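Local coordinates for protein gluconate kinase (Lactobacillus acidophilus, PDB 3LL3) that binds ATP and D-xylulose and probably transfers a phosphate from ATP to a sugar or sugar acid such as gluconate, at residues Cys282-Ala285 and His289-Leu292; Ser75-Met80 and Gly240-Ile245. All blocks are in the same frame, centred on the assembly; numbering follows the deposited sequence.

Interaction 1 (Cys282-Ala285 and His289-Leu292); sequences CYPA and HYLL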
loop_
_atom_site.group_PDB
_atom_site.type_symbol
_atom_site.label_atom_id
_atom_site.label_comp_id
_atom_site.label_asym_id
_atom_site.label_seq_id
_atom_site.Cartn_x
_atom_site.Cartn_y
_atom_site.Cartn_z
ATOM N N CYS A 282 8.514 10.484 -28.910
ATOM C CA CYS A 282 8.124 11.316 -30.045
ATOM C C CYS A 282 8.482 10.572 -31.331
ATOM O O CYS A 282 9.667 10.420 -31.655
ATOM C CB CYS A 282 8.790 12.692 -29.983
ATOM S SG CYS A 282 8.562 13.747 -31.454
ATOM N N TYR A 283 7.458 10.068 -32.024
ATOM C CA TYR A 283 7.623 9.243 -33.227
ATOM C C TYR A 283 7.071 9.997 -34.434
ATOM O O TYR A 283 5.840 10.155 -34.569
ATOM C CB TYR A 283 6.861 7.907 -33.130
ATOM C CG TYR A 283 7.244 6.995 -31.975
ATOM C CD1 TYR A 283 8.521 7.035 -31.415
ATOM C CD2 TYR A 283 6.336 6.061 -31.473
ATOM C CE1 TYR A 283 8.875 6.188 -30.376
ATOM C CE2 TYR A 283 6.676 5.218 -30.422
ATOM C CZ TYR A 283 7.951 5.287 -29.881
ATOM O OH TYR A 283 8.315 4.452 -28.851
ATOM N N PRO A 284 7.965 10.461 -35.319
ATOM C CA PRO A 284 7.518 11.172 -36.528
ATOM C C PRO A 284 6.553 10.345 -37.388
ATOM O O PRO A 284 6.678 9.115 -37.444
ATOM C CB PRO A 284 8.827 11.413 -37.306
ATOM C CG PRO A 284 9.904 11.387 -36.281
ATOM C CD PRO A 284 9.434 10.441 -35.182
ATOM N N ALA A 285 5.616 11.017 -38.053
ATOM C CA ALA A 285 4.753 10.381 -39.048
ATOM C C ALA A 285 5.084 10.955 -40.440
ATOM O O ALA A 285 5.027 10.261 -41.462
ATOM C CB ALA A 285 3.270 10.616 -38.691
ATOM N N HIS A 289 3.826 16.099 -38.823
ATOM C CA HIS A 289 3.024 15.328 -37.873
ATOM C C HIS A 289 3.940 14.414 -37.049
ATOM O O HIS A 289 4.656 13.581 -37.610
ATOM C CB HIS A 289 1.943 14.493 -38.587
ATOM C CG HIS A 289 0.960 15.310 -39.367
ATOM N ND1 HIS A 289 1.235 15.799 -40.627
ATOM C CD2 HIS A 289 -0.295 15.722 -39.069
ATOM C CE1 HIS A 289 0.190 16.479 -41.071
ATOM N NE2 HIS A 289 -0.750 16.452 -40.142
ATOM N N TYR A 290 3.897 14.584 -35.728
ATOM C CA TYR A 290 4.721 13.836 -34.788
ATOM C C TYR A 290 3.846 13.225 -33.696
ATOM O O TYR A 290 3.058 13.920 -33.064
ATOM C CB TYR A 290 5.815 14.753 -34.191
ATOM C CG TYR A 290 6.681 15.303 -35.298
ATOM C CD1 TYR A 290 6.240 16.361 -36.086
ATOM C CD2 TYR A 290 7.897 14.710 -35.617
ATOM C CE1 TYR A 290 7.009 16.849 -37.132
ATOM C CE2 TYR A 290 8.671 15.187 -36.675
ATOM C CZ TYR A 290 8.221 16.256 -37.425
ATOM O OH TYR A 290 8.982 16.732 -38.474
ATOM N N LEU A 291 3.992 11.921 -33.489
ATOM C CA LEU A 291 3.182 11.210 -32.516
ATOM C C LEU A 291 3.860 11.222 -31.159
ATOM O O LEU A 291 4.951 10.652 -30.984
ATOM C CB LEU A 291 2.909 9.774 -32.980
ATOM C CG LEU A 291 1.983 8.943 -32.077
ATOM C CD1 LEU A 291 0.522 9.347 -32.276
ATOM C CD2 LEU A 291 2.168 7.458 -32.406
ATOM N N LEU A 292 3.239 11.913 -30.207
ATOM C CA LEU A 292 3.716 11.917 -28.838
ATOM C C LEU A 292 2.898 10.940 -28.030
ATOM O O LEU A 292 1.687 10.843 -28.201
ATOM C CB LEU A 292 3.601 13.308 -28.215
ATOM C CG LEU A 292 4.139 14.491 -29.026
ATOM C CD1 LEU A 292 3.955 15.788 -28.223
ATOM C CD2 LEU A 292 5.602 14.286 -29.404
#
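The ring of Tyr290 meets Pro284 and Cys282 obliquely: its CD2 lies 3.7 Å from Pro284 CA, the CB and CG of the proline ring come close to CD2 and CE2, and the sulfur of Cys282 sits 5.4 Å from the Tyr290 ring centroid, a sulfur-aromatic contact. The setting is a beta hairpin, strand 281-284 turning back into strand 289-296, and these aromatic, proline and cysteine side chains share one face of it. On the other face Tyr283 and Leu291 form the hydrogen-bonded pair. The Tyr283 ring leads away from the hairpin, stacks on Phe281 and touches the bound D-xylulose, which makes this edge strand part of the sugar pocket.

Two backbone bonds clasp the pair, Tyr283 N to Leu291 O at 2.8 Å and almost straight (174°), and Leu291 N to Tyr283 O. Towards the turn Ala285 N adds a third, to His289 O, at 2.8 Å. The polar ends of two side chains of the returning strand are held by the turn: Tyr290 OH by the backbone O of Lys287, His289 ND1 by Asp286 OD1. Placing Cys282 SG anti to the backbone N (chi1 172°) points the sulfur along the strand toward Tyr290 CB, 4.0 Å away, and the Leu292 CD2 methyl reaches Cys282 CB and SG, both at 3.6 Å.

Interaction 2 (Ser75-Met80 and Gly240-Ile245); sequences SWSSQM and GYLSTI. With XUL (D-xylulose), chain E.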
loop_
_atom_site.group_PDB
_atom_site.type_symbol
_atom_site.label_atom_id
_atom_site.label_comp_id
_atom_site.label_asym_id
_atom_site.label_seq_id
_atom_site.Cartn_x
_atom_site.Cartn_y
_atom_site.Cartn_z
ATOM N N SER A 75 -3.928 -3.048 -46.790
ATOM C CA SER A 75 -3.149 -2.093 -46.019
ATOM C C SER A 75 -2.801 -2.659 -44.640
ATOM O O SER A 75 -3.456 -3.590 -44.147
ATOM C CB SER A 75 -3.922 -0.778 -45.895
ATOM O OG SER A 75 -3.104 0.244 -45.349
ATOM N N TRP A 76 -1.787 -2.072 -44.004
ATOM C CA TRP A 76 -1.143 -2.715 -42.862
ATOM C C TRP A 76 -1.018 -1.818 -41.645
ATOM O O TRP A 76 -0.601 -0.665 -41.753
ATOM C CB TRP A 76 0.237 -3.254 -43.277
ATOM C CG TRP A 76 0.142 -4.183 -44.429
ATOM C CD1 TRP A 76 0.164 -3.852 -45.755
ATOM C CD2 TRP A 76 -0.019 -5.603 -44.371
ATOM N NE1 TRP A 76 0.027 -4.986 -46.528
ATOM C CE2 TRP A 76 -0.077 -6.074 -45.698
ATOM C CE3 TRP A 76 -0.106 -6.527 -43.321
ATOM C CZ2 TRP A 76 -0.229 -7.423 -46.002
ATOM C CZ3 TRP A 76 -0.258 -7.866 -43.626
ATOM C CH2 TRP A 76 -0.325 -8.300 -44.959
ATOM N N SER A 77 -1.424 -2.358 -40.496
ATOM C CA SER A 77 -1.135 -1.791 -39.190
ATOM C C SER A 77 -0.297 -2.850 -38.472
ATOM O O SER A 77 -0.542 -4.050 -38.632
ATOM C CB SER A 77 -2.427 -1.519 -38.427
ATOM O OG SER A 77 -2.147 -1.118 -37.100
ATOM N N SER A 78 0.721 -2.431 -37.731
ATOM C CA SER A 78 1.664 -3.402 -37.181
ATOM C C SER A 78 2.206 -3.014 -35.803
ATOM O O SER A 78 2.417 -1.833 -35.531
ATOM C CB SER A 78 2.830 -3.592 -38.164
ATOM O OG SER A 78 3.840 -4.418 -37.614
ATOM N N GLN A 79 2.432 -4.020 -34.958
ATOM C CA GLN A 79 3.190 -3.849 -33.732
ATOM C C GLN A 79 4.491 -3.113 -34.049
ATOM O O GLN A 79 4.975 -3.161 -35.174
ATOM C CB GLN A 79 3.539 -5.214 -33.145
ATOM C CG GLN A 79 4.470 -6.008 -34.041
ATOM C CD GLN A 79 4.650 -7.449 -33.594
ATOM O OE1 GLN A 79 3.894 -8.341 -33.987
ATOM N NE2 GLN A 79 5.685 -7.688 -32.804
HETATM N N MSE A 80 5.040 -2.437 -33.052
HETATM C CA MSE A 80 6.245 -1.634 -33.212
HETATM C C MSE A 80 7.449 -2.273 -32.543
HETATM O O MSE A 80 7.298 -3.169 -31.723
HETATM C CB MSE A 80 6.035 -0.251 -32.618
HETATM C CG MSE A 80 4.901 0.508 -33.252
HETATM SE SE MSE A 80 4.762 2.338 -32.554
HETATM C CE MSE A 80 6.286 3.125 -33.553
ATOM N N GLY A 240 0.438 2.314 -33.145
ATOM C CA GLY A 240 0.348 3.537 -32.362
ATOM C C GLY A 240 -0.187 4.730 -33.136
ATOM O O GLY A 240 -1.089 5.433 -32.672
ATOM N N TYR A 241 0.371 4.962 -34.318
ATOM C CA TYR A 241 -0.062 6.061 -35.166
ATOM C C TYR A 241 -1.463 5.825 -35.699
ATOM O O TYR A 241 -2.314 6.707 -35.632
ATOM C CB TYR A 241 0.888 6.216 -36.347
ATOM C CG TYR A 241 0.411 7.242 -37.346
ATOM C CD1 TYR A 241 0.467 8.603 -37.061
ATOM C CD2 TYR A 241 -0.116 6.847 -38.561
ATOM C CE1 TYR A 241 0.027 9.544 -37.986
ATOM C CE2 TYR A 241 -0.560 7.775 -39.483
ATOM C CZ TYR A 241 -0.483 9.119 -39.193
ATOM O OH TYR A 241 -0.937 10.016 -40.130
ATOM N N LEU A 242 -1.684 4.642 -36.273
ATOM C CA LEU A 242 -2.965 4.314 -36.865
ATOM C C LEU A 242 -4.106 4.306 -35.832
ATOM O O LEU A 242 -5.206 4.772 -36.129
ATOM C CB LEU A 242 -2.882 2.990 -37.616
ATOM C CG LEU A 242 -2.016 3.083 -38.882
ATOM C CD1 LEU A 242 -1.978 1.761 -39.638
ATOM C CD2 LEU A 242 -2.513 4.190 -39.782
ATOM N N SER A 243 -3.846 3.766 -34.644
ATOM C CA SER A 243 -4.827 3.764 -33.571
ATOM C C SER A 243 -5.215 5.185 -33.172
ATOM O O SER A 243 -6.320 5.405 -32.715
ATOM C CB SER A 243 -4.292 3.032 -32.339
ATOM O OG SER A 243 -4.309 1.643 -32.575
ATOM N N THR A 244 -4.289 6.132 -33.326
ATOM C CA THR A 244 -4.544 7.537 -32.998
ATOM C C THR A 244 -5.403 8.241 -34.064
ATOM O O THR A 244 -6.479 8.806 -33.748
ATOM C CB THR A 244 -3.226 8.309 -32.780
ATOM O OG1 THR A 244 -2.424 7.617 -31.823
ATOM C CG2 THR A 244 -3.514 9.725 -32.268
ATOM N N ILE A 245 -4.956 8.215 -35.321
ATOM C CA ILE A 245 -5.800 8.784 -36.362
ATOM C C ILE A 245 -7.085 7.961 -36.549
ATOM O O ILE A 245 -8.097 8.495 -36.968
ATOM C CB ILE A 245 -5.081 8.984 -37.718
ATOM C CG1 ILE A 245 -4.796 7.646 -38.402
ATOM C CG2 ILE A 245 -3.792 9.793 -37.537
ATOM C CD1 ILE A 245 -4.346 7.799 -39.878
HETATM C C1 XUL E . 3.745 2.099 -29.051
HETATM C C2 XUL E . 4.809 1.391 -28.195
HETATM C C3 XUL E . 4.652 -0.113 -27.835
HETATM C C4 XUL E . 3.594 -0.889 -28.646
HETATM C C5 XUL E . 3.999 -1.147 -30.110
HETATM O O1 XUL E . 3.097 3.088 -28.287
HETATM O O2 XUL E . 5.740 2.029 -27.765
HETATM O O3 XUL E . 4.279 -0.231 -26.485
HETATM O O4 XUL E . 3.399 -2.128 -28.004
HETATM O O5 XUL E . 3.318 -2.258 -30.639
#
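An extended strand, 75-78, passes beside the helical segment 240-245, their backbones coming closest where the CA atoms of Ser77 and Leu242 stand 6.8 Å apart, a spacing bridged by the Leu242 side chain. With CG anti to the carbonyl carbon (chi1 -69°) and the chain extended beyond it (chi2 -178°), CD1 reaches out to the strand, resting 3.5 Å from Trp76 O and equally close to Ser77 CB; the packing is thus one methyl set against a peptide carbonyl and a serine methylene.

Further along, Met80, a selenomethionine and probably a label, brings SE to 4.4 Å from Gly240 N, where Gly240, lacking a side chain, lets Met80 pack close to the helix backbone. Met80 also faces the sugar: its N donates to O5 of D-xylulose at 3.0 Å, CB lies 3.4 Å from the sugar C5, and SE approaches C1. Gln79 and Met80, just past the strand end, thus help wall the sugar pocket of this actin-like N-terminal domain of an FGGY kinase. Within the helix, Thr244 OG1 bonds back to Gly240 O at 2.7 Å.

The strand is held between strands 4-11 and 232-238, through Met9 and Ala237 among others. Helix 239-245 follows directly on strand 232-238, while Trp76 and Ser78 pack against helix 157-166.

Followed from the N terminus, strand 70-78 comes first; between segments 75-80 and 240-245 lie 159 residues, so interaction 2 closes a long loop. Interaction 1 opens only afterwards and closes locally, with three residues between its segments, so the two stand in series and neither nest nor cross. One belongs to the N-terminal and the other to the C-terminal part of the FGGY kinase, yet they meet in space: Leu291 CD1 packs 3.4 Å from Thr244 OG1, Ala285 CB meets the Tyr241 ring, and Tyr283 CD2 lies 3.6 Å from Met80 CE. Together they bring the hairpin of the C-terminal sheet against helix 239-245 and Met80 of the N-terminal part, beside the D-xylulose.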